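Local coordinates for protein accelerated cell death 11 (Arabidopsis thaliana, PDB 4NT1) that selectively transfers ceramide-1-phosphate and phytoceramide-1-phosphate between membranes, using the all-helical fold of the glycolipid transfer protein family, at residues A[81-86]-A[196-201]; A[118-123]-A[179-184]. One frame throughout, in Å; residues are numbered along the deposited sequence.

Interaction 1 (A[81-86]-A[196-201]); sequences VMMDKD and NLFLSK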
loop_
_atom_site.group_PDB
_atom_site.type_symbol
_atom_site.label_atom_id
_atom_site.label_comp_id
_atom_site.label_asym_id
_atom_site.label_seq_id
_atom_site.Cartn_x
_atom_site.Cartn_y
_atom_site.Cartn_z
ATOM N N VAL A 81 7.980 17.502 6.284
ATOM C CA VAL A 81 8.136 18.774 5.589
ATOM C C VAL A 81 7.092 18.919 4.490
ATOM O O VAL A 81 6.477 19.977 4.347
ATOM C CB VAL A 81 9.574 18.937 5.035
ATOM C CG1 VAL A 81 9.657 20.067 4.015
ATOM C CG2 VAL A 81 10.545 19.171 6.190
ATOM N N MET A 82 6.877 17.838 3.744
ATOM C CA MET A 82 5.900 17.808 2.664
ATOM C C MET A 82 4.510 18.182 3.182
ATOM O O MET A 82 3.831 19.042 2.615
ATOM C CB MET A 82 5.869 16.405 2.055
ATOM C CG MET A 82 5.104 16.270 0.759
ATOM S SD MET A 82 5.055 14.545 0.214
ATOM C CE MET A 82 3.792 13.897 1.314
ATOM N N MET A 83 4.094 17.545 4.270
ATOM C CA MET A 83 2.773 17.811 4.835
ATOM C C MET A 83 2.676 19.190 5.457
ATOM O O MET A 83 1.645 19.855 5.328
ATOM C CB MET A 83 2.375 16.731 5.845
ATOM C CG MET A 83 2.065 15.422 5.170
ATOM S SD MET A 83 1.677 14.129 6.344
ATOM C CE MET A 83 0.034 14.633 6.871
ATOM N N ASP A 84 3.731 19.622 6.139
ATOM C CA ASP A 84 3.718 20.950 6.751
ATOM C C ASP A 84 3.494 22.034 5.684
ATOM O O ASP A 84 2.775 23.005 5.921
ATOM C CB ASP A 84 5.017 21.222 7.521
ATOM C CG ASP A 84 5.069 20.518 8.883
ATOM O OD1 ASP A 84 4.021 20.060 9.379
ATOM O OD2 ASP A 84 6.171 20.451 9.461
ATOM N N LYS A 85 4.107 21.881 4.510
ATOM C CA LYS A 85 3.923 22.887 3.457
ATOM C C LYS A 85 2.480 22.928 2.938
ATOM O O LYS A 85 1.970 23.999 2.581
ATOM C CB LYS A 85 4.923 22.690 2.311
ATOM C CG LYS A 85 6.384 22.887 2.746
ATOM C CD LYS A 85 7.352 22.426 1.664
ATOM C CE LYS A 85 7.493 23.454 0.567
ATOM N NZ LYS A 85 8.173 24.693 1.060
ATOM N N ASP A 86 1.822 21.770 2.901
ATOM C CA ASP A 86 0.409 21.740 2.516
ATOM C C ASP A 86 -0.464 22.391 3.587
ATOM O O ASP A 86 -1.452 23.052 3.275
ATOM C CB ASP A 86 -0.076 20.310 2.265
ATOM C CG ASP A 86 0.286 19.804 0.881
ATOM O OD1 ASP A 86 0.548 20.636 -0.019
ATOM O OD2 ASP A 86 0.281 18.571 0.682
ATOM N N ASN A 196 -0.657 8.757 11.908
ATOM C CA ASN A 196 -0.365 9.730 12.958
ATOM C C ASN A 196 0.061 11.109 12.447
ATOM O O ASN A 196 -0.253 12.118 13.073
ATOM C CB ASN A 196 0.656 9.179 13.967
ATOM C CG ASN A 196 0.053 8.138 14.892
ATOM O OD1 ASN A 196 -1.163 8.085 15.075
ATOM N ND2 ASN A 196 0.900 7.314 15.490
ATOM N N LEU A 197 0.774 11.162 11.324
ATOM C CA LEU A 197 1.074 12.460 10.713
ATOM C C LEU A 197 -0.220 13.238 10.456
ATOM O O LEU A 197 -0.265 14.460 10.644
ATOM C CB LEU A 197 1.845 12.310 9.403
ATOM C CG LEU A 197 3.247 11.716 9.513
ATOM C CD1 LEU A 197 3.907 11.722 8.155
ATOM C CD2 LEU A 197 4.079 12.497 10.526
ATOM N N PHE A 198 -1.257 12.528 10.018
ATOM C CA PHE A 198 -2.551 13.152 9.729
ATOM C C PHE A 198 -3.301 13.477 11.022
ATOM O O PHE A 198 -3.779 14.597 11.212
ATOM C CB PHE A 198 -3.424 12.249 8.836
ATOM C CG PHE A 198 -2.965 12.176 7.402
ATOM C CD1 PHE A 198 -1.890 11.374 7.043
ATOM C CD2 PHE A 198 -3.611 12.917 6.414
ATOM C CE1 PHE A 198 -1.466 11.306 5.724
ATOM C CE2 PHE A 198 -3.193 12.857 5.091
ATOM C CZ PHE A 198 -2.114 12.052 4.745
ATOM N N LEU A 199 -3.406 12.490 11.906
ATOM C CA LEU A 199 -4.212 12.628 13.114
ATOM C C LEU A 199 -3.660 13.641 14.111
ATOM O O LEU A 199 -4.427 14.319 14.797
ATOM C CB LEU A 199 -4.393 11.268 13.797
ATOM C CG LEU A 199 -5.062 10.205 12.929
ATOM C CD1 LEU A 199 -5.008 8.843 13.612
ATOM C CD2 LEU A 199 -6.483 10.600 12.607
ATOM N N SER A 200 -2.338 13.746 14.187
ATOM C CA SER A 200 -1.687 14.674 15.113
ATOM C C SER A 200 -1.835 16.120 14.651
ATOM O O SER A 200 -1.619 17.057 15.425
ATOM C CB SER A 200 -0.204 14.325 15.276
ATOM O OG SER A 200 0.520 14.550 14.076
ATOM N N LYS A 201 -2.200 16.301 13.386
ATOM C CA LYS A 201 -2.459 17.638 12.851
ATOM C C LYS A 201 -3.950 17.862 12.609
ATOM O O LYS A 201 -4.340 18.808 11.921
ATOM C CB LYS A 201 -1.663 17.873 11.565
ATOM C CG LYS A 201 -0.154 17.961 11.787
ATOM C CD LYS A 201 0.181 19.051 12.806
ATOM C CE LYS A 201 1.672 19.368 12.833
ATOM N NZ LYS A 201 2.499 18.218 13.298
HETATM O O HOH W 1 3.955 17.732 10.557
#
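Met83 reaches from helix 79-88 across to Leu197 and Phe198 in the C-terminal part of helix 173-199 and carries most of this contact. Its terminal methyl CE sits over the middle of the Phe198 ring, 3.7 Å from the ring centroid and only 7° off the ring normal, a CH-pi contact in which all six ring carbons lie at nearly the same range. The sulfur stands farther out and oblique, so the Met-aromatic interaction is made chiefly through the methyl. Met83 runs straight as far as SD and then bends (chi3 73°), and this last turn lays CE on the ring while Met83 SD rests on Leu197, 3.6 Å from Leu197 CB. Leu197 CD1 lies 3.7 Å from Met83 SD. Leucine and ring thus meet the thioether from directions roughly at right angles, the one under the sulfur and the other under the methyl, with Met83 and Phe198 both buried.

Toward Lys201 the packing gives way to a hydrated polar margin. Asp84 OD1 and Lys201 NZ stand 4.6 Å apart, too far for a salt bridge, and a water joins them: it donates to Asp84 OD1 at 2.6 Å and accepts from Lys201 NZ at 3.1 Å. The opposite charges probably still attract each other through this bridge.

Helix 98-121 backs the apolar side: Thr99 touches both Met83 and Phe198, and Leu102 adds to the methionine. The C-terminal tail contributes Leu203 and Ile205, and the Phe198 side chain lies about 7 Å from those of Arg100 and Arg104, which bind ceramide-1-phosphate, so the contact joins helices 79-88 and 173-199 near the lipid-binding arginines.

Interaction 2 (A[118-123]-A[179-184]); sequences QIIASE and HMQSYV
Met180 of helix 173-199 lies against two consecutive isoleucines, Ile119 and Ile120, at the C-terminal end of helix 98-121. Its CB meets Ile120 CD1 at 4.0 Å. Beyond CG the chain is fully extended (chi3 180°), which carries the thioether along to the neighbouring isoleucine: Met180 SD comes within 3.9 Å of Ile119 CG2, and Met180 CE ends 3.9 Å from Ile119 CD1. Sulfur and methyl therefore meet different branches of Ile119. The two side chains cross at about a right angle. Ile120 CD1 also lies 3.7 Å from Gln181 N, and it touches the flank of Gln181 at CB, 4.0 Å away.

Pro131 of helix 129-139 packs on Ile119, and Phe116, one turn back on helix 98-121, on Met180. Just past the helix end, Glu123 forms a salt bridge with Lys177, a separate ionic tie to helix 173-199.

No hydrogen bond links the two segments themselves. Their cohesion is therefore mainly dispersion between methyl, methylene and thioether groups, with little directional constraint.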
loop_
_atom_site.group_PDB
_atom_site.type_symbol
_atom_site.label_atom_id
_atom_site.label_comp_id
_atom_site.label_asym_id
_atom_site.label_seq_id
_atom_site.Cartn_x
_atom_site.Cartn_y
_atom_site.Cartn_z
ATOM N N GLN A 118 -3.969 -12.036 5.369
ATOM C CA GLN A 118 -5.055 -12.976 5.108
ATOM C C GLN A 118 -4.587 -14.192 4.318
ATOM O O GLN A 118 -5.088 -15.303 4.531
ATOM C CB GLN A 118 -6.234 -12.289 4.415
ATOM C CG GLN A 118 -6.945 -11.270 5.307
ATOM C CD GLN A 118 -7.661 -11.931 6.463
ATOM O OE1 GLN A 118 -8.228 -13.012 6.315
ATOM N NE2 GLN A 118 -7.621 -11.297 7.630
ATOM N N ILE A 119 -3.637 -13.987 3.410
ATOM C CA ILE A 119 -3.027 -15.103 2.705
ATOM C C ILE A 119 -2.348 -16.031 3.708
ATOM O O ILE A 119 -2.554 -17.244 3.693
ATOM C CB ILE A 119 -2.026 -14.628 1.640
ATOM C CG1 ILE A 119 -2.778 -13.971 0.474
ATOM C CG2 ILE A 119 -1.189 -15.795 1.148
ATOM C CD1 ILE A 119 -1.872 -13.412 -0.611
ATOM N N ILE A 120 -1.552 -15.459 4.601
ATOM C CA ILE A 120 -0.889 -16.262 5.627
ATOM C C ILE A 120 -1.903 -17.003 6.499
ATOM O O ILE A 120 -1.762 -18.207 6.754
ATOM C CB ILE A 120 0.055 -15.393 6.490
ATOM C CG1 ILE A 120 1.199 -14.866 5.621
ATOM C CG2 ILE A 120 0.617 -16.208 7.659
ATOM C CD1 ILE A 120 1.921 -13.648 6.200
ATOM N N ALA A 121 -2.941 -16.292 6.931
ATOM C CA ALA A 121 -3.959 -16.856 7.812
ATOM C C ALA A 121 -4.783 -17.953 7.136
ATOM O O ALA A 121 -5.342 -18.820 7.803
ATOM C CB ALA A 121 -4.871 -15.750 8.335
ATOM N N SER A 122 -4.867 -17.921 5.814
ATOM C CA SER A 122 -5.666 -18.920 5.110
ATOM C C SER A 122 -4.828 -20.049 4.505
ATOM O O SER A 122 -5.307 -20.780 3.645
ATOM C CB SER A 122 -6.518 -18.254 4.030
ATOM O OG SER A 122 -5.689 -17.725 3.016
ATOM N N GLU A 123 -3.589 -20.198 4.968
ATOM C CA GLU A 123 -2.702 -21.234 4.459
ATOM C C GLU A 123 -3.427 -22.583 4.404
ATOM O O GLU A 123 -4.060 -22.988 5.376
ATOM C CB GLU A 123 -1.465 -21.339 5.348
ATOM C CG GLU A 123 -0.396 -22.272 4.820
ATOM C CD GLU A 123 0.807 -22.349 5.741
ATOM O OE1 GLU A 123 0.818 -21.641 6.774
ATOM O OE2 GLU A 123 1.743 -23.120 5.435
ATOM N N HIS A 179 8.562 -13.671 3.505
ATOM C CA HIS A 179 8.673 -12.299 3.019
ATOM C C HIS A 179 7.365 -11.526 3.096
ATOM O O HIS A 179 7.380 -10.311 3.287
ATOM C CB HIS A 179 9.267 -12.267 1.624
ATOM C CG HIS A 179 10.718 -12.631 1.601
ATOM N ND1 HIS A 179 11.715 -11.707 1.824
ATOM C CD2 HIS A 179 11.338 -13.823 1.430
ATOM C CE1 HIS A 179 12.890 -12.310 1.764
ATOM N NE2 HIS A 179 12.689 -13.594 1.527
ATOM N N MET A 180 6.241 -12.226 2.967
ATOM C CA MET A 180 4.946 -11.588 3.195
ATOM C C MET A 180 4.837 -11.149 4.654
ATOM O O MET A 180 4.460 -10.012 4.955
ATOM C CB MET A 180 3.785 -12.524 2.828
ATOM C CG MET A 180 3.544 -12.651 1.328
ATOM S SD MET A 180 2.050 -13.600 0.987
ATOM C CE MET A 180 2.020 -13.578 -0.799
ATOM N N GLN A 181 5.177 -12.051 5.567
ATOM C CA GLN A 181 5.136 -11.714 6.982
ATOM C C GLN A 181 6.096 -10.565 7.298
ATOM O O GLN A 181 5.834 -9.745 8.172
ATOM C CB GLN A 181 5.487 -12.932 7.837
ATOM C CG GLN A 181 5.378 -12.644 9.326
ATOM C CD GLN A 181 3.957 -12.367 9.745
ATOM O OE1 GLN A 181 3.628 -11.268 10.199
ATOM N NE2 GLN A 181 3.096 -13.368 9.597
ATOM N N SER A 182 7.219 -10.516 6.598
ATOM C CA SER A 182 8.163 -9.430 6.808
ATOM C C SER A 182 7.517 -8.108 6.415
ATOM O O SER A 182 7.567 -7.137 7.173
ATOM C CB SER A 182 9.431 -9.627 5.987
ATOM O OG SER A 182 10.364 -8.594 6.281
ATOM N N TYR A 183 6.904 -8.079 5.230
ATOM C CA TYR A 183 6.193 -6.876 4.791
ATOM C C TYR A 183 5.116 -6.482 5.793
ATOM O O TYR A 183 4.925 -5.295 6.089
ATOM C CB TYR A 183 5.548 -7.051 3.411
ATOM C CG TYR A 183 4.703 -5.845 3.055
ATOM C CD1 TYR A 183 5.292 -4.691 2.542
ATOM C CD2 TYR A 183 3.335 -5.834 3.287
ATOM C CE1 TYR A 183 4.533 -3.570 2.243
ATOM C CE2 TYR A 183 2.569 -4.724 2.984
ATOM C CZ TYR A 183 3.175 -3.592 2.467
ATOM O OH TYR A 183 2.412 -2.480 2.162
ATOM N N VAL A 184 4.397 -7.478 6.302
ATOM C CA VAL A 184 3.352 -7.197 7.275
ATOM C C VAL A 184 3.947 -6.542 8.515
ATOM O O VAL A 184 3.410 -5.550 9.018
ATOM C CB VAL A 184 2.575 -8.457 7.674
ATOM C CG1 VAL A 184 1.727 -8.169 8.910
ATOM C CG2 VAL A 184 1.714 -8.927 6.509
#

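How the interactions relate
Both contacts use helix 173-199, interaction 1 at its C-terminal end and interaction 2 nearer its start, with centres about 30 Å apart on opposite sides of the chain's centre. Their partners, helices 79-88 and 98-121, are successive in the chain. Each buries two of its touching residues, but interaction 1 also has an exposed one, Lys201, and interaction 2 has none. Both turn on a methionine: the thioether in interaction 1 meets an aromatic face, beside a water-bridged charged pair, whereas that in interaction 2 meets aliphatic branches across the two segments. Interaction 1 lies near the lipid-binding arginines; interaction 2 lies away from them, at the far end of helix 98-121.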